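Local coordinates for beta-glucosidase (Saccharopolyspora erythraea D, PDB 5M6G), which probably hydrolyses terminal, non-reducing beta-D-glucosyl residues to release beta-D-glucose, as a member of glycosyl hydrolase family 3, at residues 64-69 against 368-373; 123-128 against 375-380; 228-233 against 272-277; 262-267 against 299-304; 305-310 against 334-339. One frame throughout, in Å; residues are numbered along the deposited sequence.

How the contacts relate
All five contacts belong to the TIM-barrel part of the enzyme. Contacts 1 and 2, with centres 11 Å apart, share helix 363-379, which they pack at the N-terminal ends of strands 68-71 and 125-128. Contacts 3 and 5, 9 Å apart, share a sheet through neighbouring strands 273-276 and 306-308, and both line the sorbitol pocket. Contact 4 lies outside contact 3, its centre 11 Å away, and joins helices 261-268 and 290-300. Contact 5 is also 9 Å from contact 1, where M67 and Q69 bond to F339. Along the chain, contacts 3, 4 and 5 all fall between the two segments of contact 1, so the late helix returns to the earliest strand, away from the sorbitol.

Contact 1: 64-69 against 368-373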
# COMPACT_ATOMS: atom_id res chain seq x y z
N LEU A 64 22.52 7.51 17.58
CA LEU A 64 21.67 6.36 17.86
C LEU A 64 20.20 6.76 17.81
O LEU A 64 19.38 6.05 17.22
CB LEU A 64 22.01 5.77 19.22
CG LEU A 64 23.47 5.32 19.35
CD1 LEU A 64 23.75 4.86 20.77
CD2 LEU A 64 23.81 4.20 18.34
N GLY A 65 19.87 7.91 18.40
CA GLY A 65 18.50 8.39 18.35
C GLY A 65 17.96 8.52 16.95
O GLY A 65 16.81 8.16 16.68
N GLN A 66 18.78 9.04 16.02
CA GLN A 66 18.30 9.23 14.65
C GLN A 66 17.89 7.92 14.00
O GLN A 66 17.09 7.94 13.07
CB GLN A 66 19.35 9.91 13.78
CG GLN A 66 19.54 11.39 14.03
CD GLN A 66 18.28 12.18 13.78
OE1 GLN A 66 17.76 12.22 12.66
NE2 GLN A 66 17.77 12.81 14.83
N MET A 67 18.42 6.79 14.46
CA MET A 67 18.13 5.50 13.84
C MET A 67 16.82 4.89 14.32
O MET A 67 16.45 3.81 13.86
CB MET A 67 19.30 4.55 14.10
CG MET A 67 20.57 5.00 13.38
SD MET A 67 22.03 4.04 13.82
CE MET A 67 21.57 2.44 13.16
N VAL A 68 16.10 5.57 15.22
CA VAL A 68 14.87 5.07 15.81
C VAL A 68 13.67 5.70 15.10
O VAL A 68 13.62 6.93 14.92
CB VAL A 68 14.83 5.36 17.32
CG1 VAL A 68 13.46 5.00 17.89
CG2 VAL A 68 15.96 4.60 18.05
N GLN A 69 12.71 4.87 14.70
CA GLN A 69 11.38 5.34 14.32
C GLN A 69 10.38 4.66 15.25
O GLN A 69 10.22 3.43 15.20
CB GLN A 69 11.06 5.03 12.85
CG GLN A 69 9.68 5.55 12.42
CD GLN A 69 9.36 5.12 11.01
OE1 GLN A 69 9.13 3.94 10.76
NE2 GLN A 69 9.38 6.06 10.08
N ASP A 368 27.13 5.60 8.59
CA ASP A 368 26.45 5.37 7.32
C ASP A 368 24.94 5.53 7.47
O ASP A 368 24.29 6.20 6.66
CB ASP A 368 26.80 3.98 6.79
CG ASP A 368 25.94 3.57 5.62
OD1 ASP A 368 26.06 4.20 4.55
OD2 ASP A 368 25.15 2.61 5.76
N ALA A 369 24.36 4.95 8.53
CA ALA A 369 22.92 5.07 8.73
C ALA A 369 22.53 6.52 8.93
O ALA A 369 21.52 6.99 8.38
CB ALA A 369 22.48 4.22 9.92
N ASN A 370 23.33 7.27 9.70
CA ASN A 370 22.98 8.66 9.95
C ASN A 370 23.14 9.51 8.71
O ASN A 370 22.33 10.39 8.45
CB ASN A 370 23.82 9.22 11.08
CG ASN A 370 23.16 9.04 12.40
OD1 ASN A 370 22.63 9.99 12.97
ND2 ASN A 370 23.12 7.79 12.87
N ARG A 371 24.20 9.28 7.93
CA ARG A 371 24.35 10.04 6.69
C ARG A 371 23.15 9.83 5.78
O ARG A 371 22.64 10.78 5.17
CB ARG A 371 25.64 9.61 6.00
CG ARG A 371 26.01 10.43 4.79
CD ARG A 371 27.48 10.17 4.46
NE ARG A 371 28.30 10.27 5.66
CZ ARG A 371 29.01 9.28 6.20
NH1 ARG A 371 29.01 8.06 5.66
NH2 ARG A 371 29.72 9.51 7.29
N ARG A 372 22.66 8.59 5.70
CA ARG A 372 21.51 8.31 4.84
C ARG A 372 20.23 8.96 5.38
O ARG A 372 19.47 9.57 4.62
CB ARG A 372 21.36 6.81 4.68
CG ARG A 372 22.51 6.20 3.87
CD ARG A 372 22.51 4.69 3.94
NE ARG A 372 23.57 4.13 3.10
CZ ARG A 372 23.39 3.75 1.83
NH1 ARG A 372 22.19 3.87 1.27
NH2 ARG A 372 24.41 3.25 1.14
N ILE A 373 19.99 8.87 6.69
CA ILE A 373 18.78 9.47 7.27
C ILE A 373 18.84 10.99 7.16
O ILE A 373 17.89 11.63 6.69
CB ILE A 373 18.60 9.04 8.74
CG1 ILE A 373 18.34 7.54 8.86
CG2 ILE A 373 17.49 9.85 9.41
CD1 ILE A 373 18.75 6.98 10.23
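N370 ND2 is gripped by two backbone carbonyls, K63 O and I366 O, while M67 CG lies 3.8 Å from N370 ND2. The other branch of the same amide, OD1, sits 3.4 Å from Q66 CB, so both limbs of N370 face the end of helix 60-66. The side chain reaches this position from an unusual first torsion (chi1 -91°), and its amide plane is turned 60° from that of Q66, which excludes a flat amide-on-amide stack.

Q66 starts toward helix 363-379, then bends at chi2 (-61°). Its OE1 passes I373 CG2 at 4.0 Å and bonds to K377 NZ, one turn further along the same helix. I373 extends in the opposite sense: its CD1 ends 3.4 Å from Q66 O and also rests near M67 CA. Helix 363-379 is thereby laid across the corner where helix 60-66 gives way to strand 68-71, one of the parallel strands of the TIM-barrel domain of family 3 glycosidases.

M67, at that corner, runs straight until chi3 and then turns, bringing CE to 3.8 Å from A369 CB; SD flanks the same methyl. I366, L352 and F339 also touch the M67 side chain, so the packing joins two helices and strand 339-341. On the far side of helix 363-379, R372 NE meets D368 OD1 at 2.9 Å, in the guanidinium plane and on the syn side of the carboxylate. From there R372 NH1 continues to F303 O and G305 O.

Contact 2: 123-128 against 375-380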
# COMPACT_ATOMS: atom_id res chain seq x y z
N PRO A 123 15.09 18.26 12.85
CA PRO A 123 13.64 18.06 12.72
C PRO A 123 13.32 16.58 12.59
O PRO A 123 14.12 15.77 12.12
CB PRO A 123 13.28 18.84 11.46
CG PRO A 123 14.54 18.89 10.67
CD PRO A 123 15.68 18.87 11.65
N LEU A 124 12.13 16.24 13.08
CA LEU A 124 11.61 14.89 12.96
C LEU A 124 11.17 14.61 11.53
O LEU A 124 10.74 15.52 10.80
CB LEU A 124 10.41 14.74 13.90
CG LEU A 124 10.00 13.38 14.41
CD1 LEU A 124 11.08 12.83 15.32
CD2 LEU A 124 8.70 13.56 15.18
N ILE A 125 11.26 13.35 11.12
CA ILE A 125 10.60 12.87 9.91
C ILE A 125 9.48 11.93 10.35
O ILE A 125 9.67 11.10 11.25
CB ILE A 125 11.59 12.20 8.93
CG1 ILE A 125 10.97 11.99 7.55
CG2 ILE A 125 12.14 10.87 9.48
CD1 ILE A 125 11.97 11.49 6.51
N TYR A 126 8.29 12.11 9.78
CA TYR A 126 7.12 11.35 10.19
C TYR A 126 6.70 10.44 9.05
O TYR A 126 6.57 10.90 7.91
CB TYR A 126 5.97 12.29 10.58
CG TYR A 126 4.94 11.66 11.50
CD1 TYR A 126 4.05 10.69 11.02
CD2 TYR A 126 4.85 12.03 12.84
CE1 TYR A 126 3.11 10.11 11.85
CE2 TYR A 126 3.90 11.46 13.68
CZ TYR A 126 3.03 10.50 13.18
OH TYR A 126 2.10 9.93 14.02
N GLY A 127 6.50 9.16 9.34
CA GLY A 127 6.09 8.19 8.34
C GLY A 127 4.69 7.63 8.56
O GLY A 127 4.18 7.65 9.68
N VAL A 128 4.06 7.14 7.50
CA VAL A 128 2.70 6.63 7.58
C VAL A 128 2.48 5.69 6.40
O VAL A 128 3.15 5.81 5.37
CB VAL A 128 1.67 7.79 7.57
CG1 VAL A 128 1.57 8.42 6.19
CG2 VAL A 128 0.31 7.32 8.03
N THR A 375 20.58 12.96 5.25
CA THR A 375 20.53 13.44 3.87
C THR A 375 19.09 13.61 3.41
O THR A 375 18.73 14.64 2.82
CB THR A 375 21.30 12.49 2.95
OG1 THR A 375 22.70 12.61 3.24
CG2 THR A 375 21.07 12.84 1.48
N LYS A 376 18.24 12.62 3.70
CA LYS A 376 16.84 12.71 3.28
C LYS A 376 16.10 13.81 4.04
O LYS A 376 15.25 14.50 3.46
CB LYS A 376 16.17 11.35 3.48
CG LYS A 376 16.68 10.31 2.49
CD LYS A 376 16.18 10.66 1.08
CE LYS A 376 16.96 9.93 -0.04
NZ LYS A 376 18.37 10.45 -0.21
N LYS A 377 16.42 14.01 5.32
CA LYS A 377 15.82 15.13 6.04
C LYS A 377 16.18 16.47 5.41
O LYS A 377 15.32 17.35 5.27
CB LYS A 377 16.22 15.08 7.52
CG LYS A 377 15.62 13.91 8.28
CD LYS A 377 15.94 13.99 9.77
CE LYS A 377 15.15 12.98 10.57
NZ LYS A 377 15.30 13.20 12.04
N PHE A 378 17.45 16.66 5.03
CA PHE A 378 17.82 17.91 4.36
C PHE A 378 17.16 18.03 2.99
O PHE A 378 16.67 19.10 2.62
CB PHE A 378 19.33 18.02 4.20
CG PHE A 378 20.04 18.41 5.47
CD1 PHE A 378 20.00 19.73 5.91
CD2 PHE A 378 20.75 17.47 6.20
CE1 PHE A 378 20.66 20.09 7.09
CE2 PHE A 378 21.41 17.83 7.36
CZ PHE A 378 21.35 19.15 7.81
N GLU A 379 17.16 16.94 2.22
CA GLU A 379 16.55 16.99 0.90
C GLU A 379 15.07 17.30 0.99
O GLU A 379 14.53 18.05 0.18
CB GLU A 379 16.79 15.66 0.16
CG GLU A 379 18.25 15.47 -0.27
CD GLU A 379 18.54 14.06 -0.79
OE1 GLU A 379 17.81 13.11 -0.43
OE2 GLU A 379 19.53 13.90 -1.54
N LEU A 380 14.39 16.76 2.00
CA LEU A 380 12.97 17.02 2.17
C LEU A 380 12.68 18.45 2.60
O LEU A 380 11.51 18.82 2.68
CB LEU A 380 12.38 16.05 3.20
CG LEU A 380 12.07 14.67 2.62
CD1 LEU A 380 11.85 13.66 3.73
CD2 LEU A 380 10.84 14.75 1.71
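At the N-terminal foot of barrel strand 125-128, P123 and I125 receive K377 and L380 from the C-terminal part of helix 363-379. K377 supplies the reach. Its chain is extended beyond CG, and this carries NZ across to P123 O at 2.8 Å. The C=O...NZ angle is 152° and the donor is tilted 16° from the carbonyl plane, so the approach is fairly direct. Q66 OE1 and G86 O are further acceptors for the same ammonium, which therefore links the approaches to three barrel strands, 68-71, 87-90 and 125-128.

Below the charged tip the contact is apolar. K377 CE passes I125 CG2 at 3.8 Å, the two side chains meeting at a slant. The longer branch of I125, with CG1 anti to the backbone N (chi1 -167°), places CD1 3.5 Å from L380 CD1; these chains cross at about a right angle, tip to tip and closely packed. The next residue, Y126, donates its backbone N to D175, a magnesium ligand.

All three acceptors named for the buried K377 ammonium are neutral oxygens, two carbonyls and one amide, so its charge, if present, is probably compensated by the dipoles of these neutral groups.

Contact 3: 228-233 against 272-277; sequences ATAKHY and GSVMVS. With SOR (sorbitol), chain L.
K231 CB packs 3.8 Å from M275 CB. Its CG, in the crowded position (chi1 72°), lies 3.7 Å above the centre of the H232 ring. From there the chain is extended: CD and CE approach sorbitol O1, and NZ donates to that oxygen at 2.6 Å. NZ also bonds to F178 O, with a long, weak ion pair to D129. H232 NE2 meets the same O1 at 2.6 Å, at the ring edge, near its plane. The thioether of M275 runs beside the imidazole, SD 3.9 Å from H232 CD2, and its CE touches sorbitol O2.

The two are neighbouring parallel strands of the TIM barrel, axes 29° apart, and K231, H232 and M275 at their C-terminal end line the sorbitol pocket. M275 N donates to A230 O, and M275 O accepts from Y233 N in a nearly straight bond (174°). Between A230 and Y233 the register slips by one, a beta bulge that includes the cis peptide before H232.

Strand 273-276 is flanked on its other edge by strand 306-308, while T229 and K231 bond to the chain at 179-182. Y233 and V274 face helix 290-300, and A228 faces helix 209-215.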
# COMPACT_ATOMS: atom_id res chain seq x y z
N ALA A 228 8.91 8.46 -0.83
CA ALA A 228 8.31 7.16 -1.12
C ALA A 228 9.20 6.05 -0.59
O ALA A 228 10.38 6.25 -0.29
CB ALA A 228 8.08 6.99 -2.63
N THR A 229 8.60 4.85 -0.47
CA THR A 229 9.27 3.68 0.10
C THR A 229 9.02 2.49 -0.81
O THR A 229 7.88 2.01 -0.90
CB THR A 229 8.76 3.38 1.51
OG1 THR A 229 8.73 4.58 2.30
CG2 THR A 229 9.65 2.35 2.18
N ALA A 230 10.06 1.98 -1.46
CA ALA A 230 9.92 0.71 -2.16
C ALA A 230 9.92 -0.41 -1.12
O ALA A 230 10.86 -0.54 -0.34
CB ALA A 230 11.04 0.52 -3.18
N LYS A 231 8.85 -1.22 -1.11
CA LYS A 231 8.73 -2.31 -0.13
C LYS A 231 8.08 -3.55 -0.77
O LYS A 231 7.42 -3.44 -1.80
CB LYS A 231 7.90 -1.85 1.08
CG LYS A 231 6.41 -1.67 0.81
CD LYS A 231 5.70 -1.00 2.01
CE LYS A 231 4.15 -1.10 1.86
NZ LYS A 231 3.45 -0.52 3.06
N HIS A 232 8.26 -4.73 -0.18
CA HIS A 232 9.21 -5.00 0.89
C HIS A 232 10.39 -5.79 0.32
O HIS A 232 10.21 -6.82 -0.33
CB HIS A 232 8.55 -5.80 2.02
CG HIS A 232 7.23 -5.25 2.47
ND1 HIS A 232 6.05 -5.48 1.78
CD2 HIS A 232 6.90 -4.49 3.54
CE1 HIS A 232 5.05 -4.88 2.41
NE2 HIS A 232 5.54 -4.27 3.48
N TYR A 233 11.60 -5.29 0.58
CA TYR A 233 12.83 -5.85 0.03
C TYR A 233 13.28 -7.10 0.78
O TYR A 233 13.55 -7.00 1.98
CB TYR A 233 13.93 -4.76 0.09
CG TYR A 233 15.22 -5.19 -0.56
CD1 TYR A 233 15.43 -4.99 -1.92
CD2 TYR A 233 16.23 -5.82 0.17
CE1 TYR A 233 16.60 -5.40 -2.54
CE2 TYR A 233 17.41 -6.25 -0.45
CZ TYR A 233 17.59 -6.03 -1.80
OH TYR A 233 18.73 -6.42 -2.45
N GLY A 272 13.35 7.40 -2.20
CA GLY A 272 14.14 7.86 -1.07
C GLY A 272 14.40 6.81 -0.02
O GLY A 272 15.42 6.87 0.69
N SER A 273 13.52 5.82 0.07
CA SER A 273 13.58 4.82 1.13
C SER A 273 13.27 3.45 0.55
O SER A 273 12.54 3.32 -0.43
CB SER A 273 12.57 5.14 2.25
OG SER A 273 12.72 4.24 3.33
N VAL A 274 13.84 2.42 1.17
CA VAL A 274 13.50 1.02 0.90
C VAL A 274 13.20 0.36 2.24
O VAL A 274 13.97 0.51 3.19
CB VAL A 274 14.63 0.27 0.15
CG1 VAL A 274 14.36 -1.21 0.14
CG2 VAL A 274 14.77 0.80 -1.27
N MET A 275 12.09 -0.36 2.32
CA MET A 275 11.72 -1.08 3.53
C MET A 275 12.01 -2.57 3.37
O MET A 275 11.66 -3.16 2.34
CB MET A 275 10.24 -0.87 3.88
CG MET A 275 9.88 -1.56 5.18
SD MET A 275 8.14 -1.49 5.61
CE MET A 275 7.92 0.28 5.72
N VAL A 276 12.67 -3.17 4.38
CA VAL A 276 13.04 -4.58 4.30
C VAL A 276 11.85 -5.46 4.70
O VAL A 276 10.97 -5.05 5.46
CB VAL A 276 14.27 -4.85 5.19
CG1 VAL A 276 14.74 -6.31 5.07
CG2 VAL A 276 15.39 -3.91 4.79
N SER A 277 11.82 -6.69 4.17
CA SER A 277 10.71 -7.61 4.38
C SER A 277 10.88 -8.46 5.64
O SER A 277 11.99 -8.86 6.00
CB SER A 277 10.54 -8.54 3.19
OG SER A 277 9.59 -9.55 3.49
C1 SOR L . 4.26 -2.67 5.84
C2 SOR L . 3.69 -1.50 6.63
C3 SOR L . 3.69 -1.86 8.11
C4 SOR L . 2.82 -0.90 8.91
C5 SOR L . 2.33 -1.50 10.24
C6 SOR L . 1.21 -0.61 10.77
O1 SOR L . 3.80 -2.63 4.51
O2 SOR L . 4.48 -0.35 6.41
O3 SOR L . 5.02 -1.81 8.58
O4 SOR L . 3.54 0.29 9.17
O5 SOR L . 1.88 -2.83 10.08
O6 SOR L . 0.46 -1.30 11.74

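Contact 4: 262-267 against 299-304; sequences PFREAI and GELGFT
R264 lays its guanidinium over L301: CD2 of the leucine stands over one face of the group, 3.2 Å from NH1, a close approach for a methyl. The arginine gets there with CG anti to the backbone N (chi1 -154°) and a bend at chi3 (-67°), and the two side chains cross at about a right angle. E300 OE2 lies near the guanidinium plane, at its edge, but 4.2 Å from NH2, which is too far for a salt bridge; the firm partner of E300 is R256, at OE1. R264 also touches a crystal neighbour, so its exact pose may owe something to the lattice.

One turn later, I267 carries the apolar part of the contact. Its CD1 is directed into the angle between L301 and F303, 4.0 Å from L301 CB and equally near F303 CB. I267 CG1 meets the F303 ring at CD1, 3.8 Å away, in an oblique approach. L301 and F303 can both face this one isoleucine because G302, with positive phi (61°), takes the chain out of helical geometry between them. Helix 261-268 is in this way held beside the C-terminal end of helix 290-300, two helices on the outside of the barrel wall. L297 of the second helix touches both I267 and F303, and the F303 ring extends inward to V274 of strand 273-276.

The pairing thus grades from a buried aromatic side to a solvent-facing rim, where aliphatic cover and a long-range attraction between opposite charges probably contribute more than directional bonding.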
# COMPACT_ATOMS: atom_id res chain seq x y z
N PRO A 262 11.69 -4.61 -9.88
CA PRO A 262 10.95 -3.41 -9.45
C PRO A 262 11.73 -2.54 -8.47
O PRO A 262 11.55 -1.31 -8.48
CB PRO A 262 9.69 -3.99 -8.80
CG PRO A 262 9.48 -5.28 -9.52
CD PRO A 262 10.89 -5.82 -9.65
N PHE A 263 12.59 -3.12 -7.65
CA PHE A 263 13.44 -2.30 -6.80
C PHE A 263 14.45 -1.51 -7.62
O PHE A 263 14.70 -0.33 -7.35
CB PHE A 263 14.14 -3.17 -5.75
CG PHE A 263 13.22 -3.62 -4.67
CD1 PHE A 263 12.86 -2.75 -3.65
CD2 PHE A 263 12.65 -4.89 -4.72
CE1 PHE A 263 11.97 -3.16 -2.65
CE2 PHE A 263 11.76 -5.31 -3.75
CZ PHE A 263 11.41 -4.44 -2.71
N ARG A 264 15.05 -2.14 -8.64
CA ARG A 264 15.98 -1.44 -9.52
C ARG A 264 15.32 -0.23 -10.17
O ARG A 264 15.89 0.87 -10.20
CB ARG A 264 16.51 -2.40 -10.59
CG ARG A 264 17.86 -2.05 -11.16
CD ARG A 264 18.26 -3.02 -12.29
NE ARG A 264 18.49 -4.39 -11.84
CZ ARG A 264 19.66 -4.83 -11.39
NH1 ARG A 264 20.70 -4.00 -11.33
NH2 ARG A 264 19.81 -6.10 -11.00
N GLU A 265 14.10 -0.41 -10.70
CA GLU A 265 13.37 0.69 -11.32
C GLU A 265 13.03 1.78 -10.31
O GLU A 265 13.09 2.97 -10.63
CB GLU A 265 12.09 0.18 -11.97
CG GLU A 265 12.25 -0.18 -13.44
CD GLU A 265 12.59 1.02 -14.29
OE1 GLU A 265 11.69 1.88 -14.48
OE2 GLU A 265 13.75 1.12 -14.75
N ALA A 266 12.62 1.40 -9.10
CA ALA A 266 12.28 2.41 -8.11
C ALA A 266 13.51 3.23 -7.75
O ALA A 266 13.44 4.45 -7.60
CB ALA A 266 11.68 1.76 -6.86
N ILE A 267 14.67 2.56 -7.65
CA ILE A 267 15.92 3.26 -7.36
C ILE A 267 16.28 4.21 -8.51
O ILE A 267 16.69 5.35 -8.28
CB ILE A 267 17.03 2.23 -7.09
CG1 ILE A 267 16.74 1.51 -5.76
CG2 ILE A 267 18.41 2.88 -7.08
CD1 ILE A 267 17.58 0.25 -5.56
N GLY A 299 25.13 -1.92 -2.29
CA GLY A 299 26.34 -2.03 -3.07
C GLY A 299 26.07 -2.16 -4.55
O GLY A 299 26.25 -1.20 -5.31
N GLU A 300 25.60 -3.34 -4.96
CA GLU A 300 25.44 -3.62 -6.38
C GLU A 300 24.42 -2.69 -7.03
O GLU A 300 24.67 -2.16 -8.12
CB GLU A 300 25.03 -5.08 -6.57
CG GLU A 300 24.85 -5.44 -8.02
CD GLU A 300 24.26 -6.81 -8.23
OE1 GLU A 300 24.53 -7.71 -7.40
OE2 GLU A 300 23.53 -6.98 -9.23
N LEU A 301 23.27 -2.47 -6.38
CA LEU A 301 22.26 -1.57 -6.91
C LEU A 301 22.56 -0.11 -6.61
O LEU A 301 21.85 0.77 -7.11
CB LEU A 301 20.86 -1.92 -6.37
CG LEU A 301 20.33 -3.31 -6.72
CD1 LEU A 301 18.84 -3.48 -6.40
CD2 LEU A 301 20.60 -3.63 -8.17
N GLY A 302 23.58 0.16 -5.80
CA GLY A 302 23.99 1.53 -5.52
C GLY A 302 22.94 2.39 -4.86
O GLY A 302 22.89 3.60 -5.10
N PHE A 303 22.08 1.80 -4.02
CA PHE A 303 21.04 2.57 -3.35
C PHE A 303 21.66 3.47 -2.28
O PHE A 303 22.26 2.97 -1.32
CB PHE A 303 20.02 1.64 -2.72
CG PHE A 303 18.93 2.36 -1.97
CD1 PHE A 303 18.12 3.26 -2.63
CD2 PHE A 303 18.71 2.11 -0.62
CE1 PHE A 303 17.10 3.94 -1.95
CE2 PHE A 303 17.69 2.77 0.07
CZ PHE A 303 16.88 3.69 -0.60
N THR A 304 21.48 4.79 -2.43
CA THR A 304 22.07 5.76 -1.50
C THR A 304 21.06 6.30 -0.50
O THR A 304 21.39 7.24 0.25
CB THR A 304 22.67 6.94 -2.27
OG1 THR A 304 21.63 7.66 -2.95
CG2 THR A 304 23.70 6.47 -3.27

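Contact 5: 305-310 against 334-339; sequences GLVVSD and AGIDMF. With SOR (sorbitol), chain L.
V307 O accepts from two successive backbone donors, D337 N at 2.8 Å and M338 N at 3.0 Å. The M338 bond lies in the carbonyl plane, whereas D337 N is tilted 23° from it. V307 N returns a bond to D337 OD2 (2.8 Å, 164° at the hydrogen), using the anti lone pair of the carboxylate. D337 CG sits beside its own backbone N (chi1 -56°), which brings the carboxylate back over V307. Its OD1 is left for salt bridges with K298 and R365. Further on, S309 N reaches M338 O at 2.9 Å, nearly in line with the carbonyl.

The apolar contacts alternate along the strand. L306 CD2 and V308 CG2 both rest on M338 CB, L306 at 3.8 Å, while V307 CG1 meets I336 CG1 from the other side, the chains at about a right angle. I336 CG2 also covers the rim of one face of the F339 ring.

One bond goes to the ligand: sorbitol O3 donates to D310 OD1 at 2.5 Å.

V308 and M338 form a single backbone bridge after the Schellman motif at G335 ends helix 325-334. This bridge joins strand 306-308 to the approach of the next strand, 339-341, as successive strands are joined in a TIM barrel; the pairing of F339 with M67 and Q69 then closes the ring, with the sugar-alcohol site beyond the C-terminal end of strand 306-308.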
# COMPACT_ATOMS: atom_id res chain seq x y z
N GLY A 305 19.85 5.76 -0.46
CA GLY A 305 18.79 6.30 0.36
C GLY A 305 18.71 5.63 1.72
O GLY A 305 19.66 5.01 2.20
N LEU A 306 17.54 5.75 2.33
CA LEU A 306 17.31 5.34 3.71
C LEU A 306 16.70 3.94 3.72
O LEU A 306 15.58 3.76 3.24
CB LEU A 306 16.39 6.35 4.39
CG LEU A 306 16.17 6.42 5.90
CD1 LEU A 306 15.38 7.70 6.20
CD2 LEU A 306 15.43 5.20 6.43
N VAL A 307 17.40 2.97 4.29
CA VAL A 307 16.87 1.62 4.45
C VAL A 307 16.19 1.52 5.81
O VAL A 307 16.84 1.67 6.85
CB VAL A 307 17.96 0.56 4.29
CG1 VAL A 307 17.36 -0.84 4.48
CG2 VAL A 307 18.63 0.70 2.95
N VAL A 308 14.89 1.24 5.81
CA VAL A 308 14.12 1.17 7.05
C VAL A 308 13.63 -0.26 7.26
O VAL A 308 13.32 -0.97 6.29
CB VAL A 308 12.95 2.18 7.03
CG1 VAL A 308 11.96 1.85 5.92
CG2 VAL A 308 12.25 2.24 8.39
N SER A 309 13.60 -0.69 8.52
CA SER A 309 13.05 -2.00 8.85
C SER A 309 11.52 -1.99 8.77
O SER A 309 10.89 -0.93 8.72
CB SER A 309 13.48 -2.43 10.26
OG SER A 309 12.60 -1.91 11.25
N ASP A 310 10.94 -3.19 8.74
CA ASP A 310 9.50 -3.31 8.97
C ASP A 310 9.24 -3.26 10.47
O ASP A 310 10.16 -3.21 11.30
CB ASP A 310 8.94 -4.59 8.32
CG ASP A 310 7.47 -4.45 7.91
OD1 ASP A 310 6.72 -3.66 8.55
OD2 ASP A 310 7.05 -5.13 6.95
N ALA A 334 23.46 -5.92 9.19
CA ALA A 334 22.97 -6.25 7.86
C ALA A 334 22.91 -5.04 6.95
O ALA A 334 22.84 -5.20 5.73
CB ALA A 334 21.59 -6.92 7.95
N GLY A 335 22.94 -3.82 7.50
CA GLY A 335 22.91 -2.62 6.69
C GLY A 335 21.65 -1.78 6.81
O GLY A 335 21.53 -0.78 6.09
N ILE A 336 20.71 -2.14 7.68
CA ILE A 336 19.50 -1.33 7.86
C ILE A 336 19.84 -0.04 8.61
O ILE A 336 20.64 -0.03 9.55
CB ILE A 336 18.42 -2.15 8.59
CG1 ILE A 336 18.00 -3.33 7.72
CG2 ILE A 336 17.19 -1.29 8.94
CD1 ILE A 336 16.93 -4.22 8.34
N ASP A 337 19.24 1.07 8.18
CA ASP A 337 19.57 2.39 8.71
C ASP A 337 18.65 2.86 9.82
O ASP A 337 19.11 3.52 10.76
CB ASP A 337 19.55 3.43 7.58
CG ASP A 337 20.46 3.06 6.44
OD1 ASP A 337 21.65 2.75 6.70
OD2 ASP A 337 19.98 3.04 5.29
N MET A 338 17.35 2.59 9.71
CA MET A 338 16.37 3.08 10.66
C MET A 338 15.48 1.93 11.08
O MET A 338 15.12 1.07 10.27
CB MET A 338 15.52 4.21 10.06
CG MET A 338 14.42 4.72 10.98
SD MET A 338 13.65 6.22 10.36
CE MET A 338 14.85 7.45 10.86
N PHE A 339 15.11 1.89 12.36
CA PHE A 339 14.43 0.74 12.92
C PHE A 339 13.05 1.13 13.42
O PHE A 339 12.91 1.98 14.31
CB PHE A 339 15.30 0.10 14.00
CG PHE A 339 16.53 -0.51 13.42
CD1 PHE A 339 17.62 0.29 13.12
CD2 PHE A 339 16.54 -1.84 13.04
CE1 PHE A 339 18.74 -0.26 12.51
CE2 PHE A 339 17.65 -2.39 12.45
CZ PHE A 339 18.74 -1.60 12.18
C1 SOR L . 4.26 -2.67 5.84
C2 SOR L . 3.69 -1.50 6.63
C3 SOR L . 3.69 -1.86 8.11
C4 SOR L . 2.82 -0.90 8.91
C5 SOR L . 2.33 -1.50 10.24
C6 SOR L . 1.21 -0.61 10.77
O1 SOR L . 3.80 -2.63 4.51
O2 SOR L . 4.48 -0.35 6.41
O3 SOR L . 5.02 -1.81 8.58
O4 SOR L . 3.54 0.29 9.17
O5 SOR L . 1.88 -2.83 10.08
O6 SOR L . 0.46 -1.30 11.74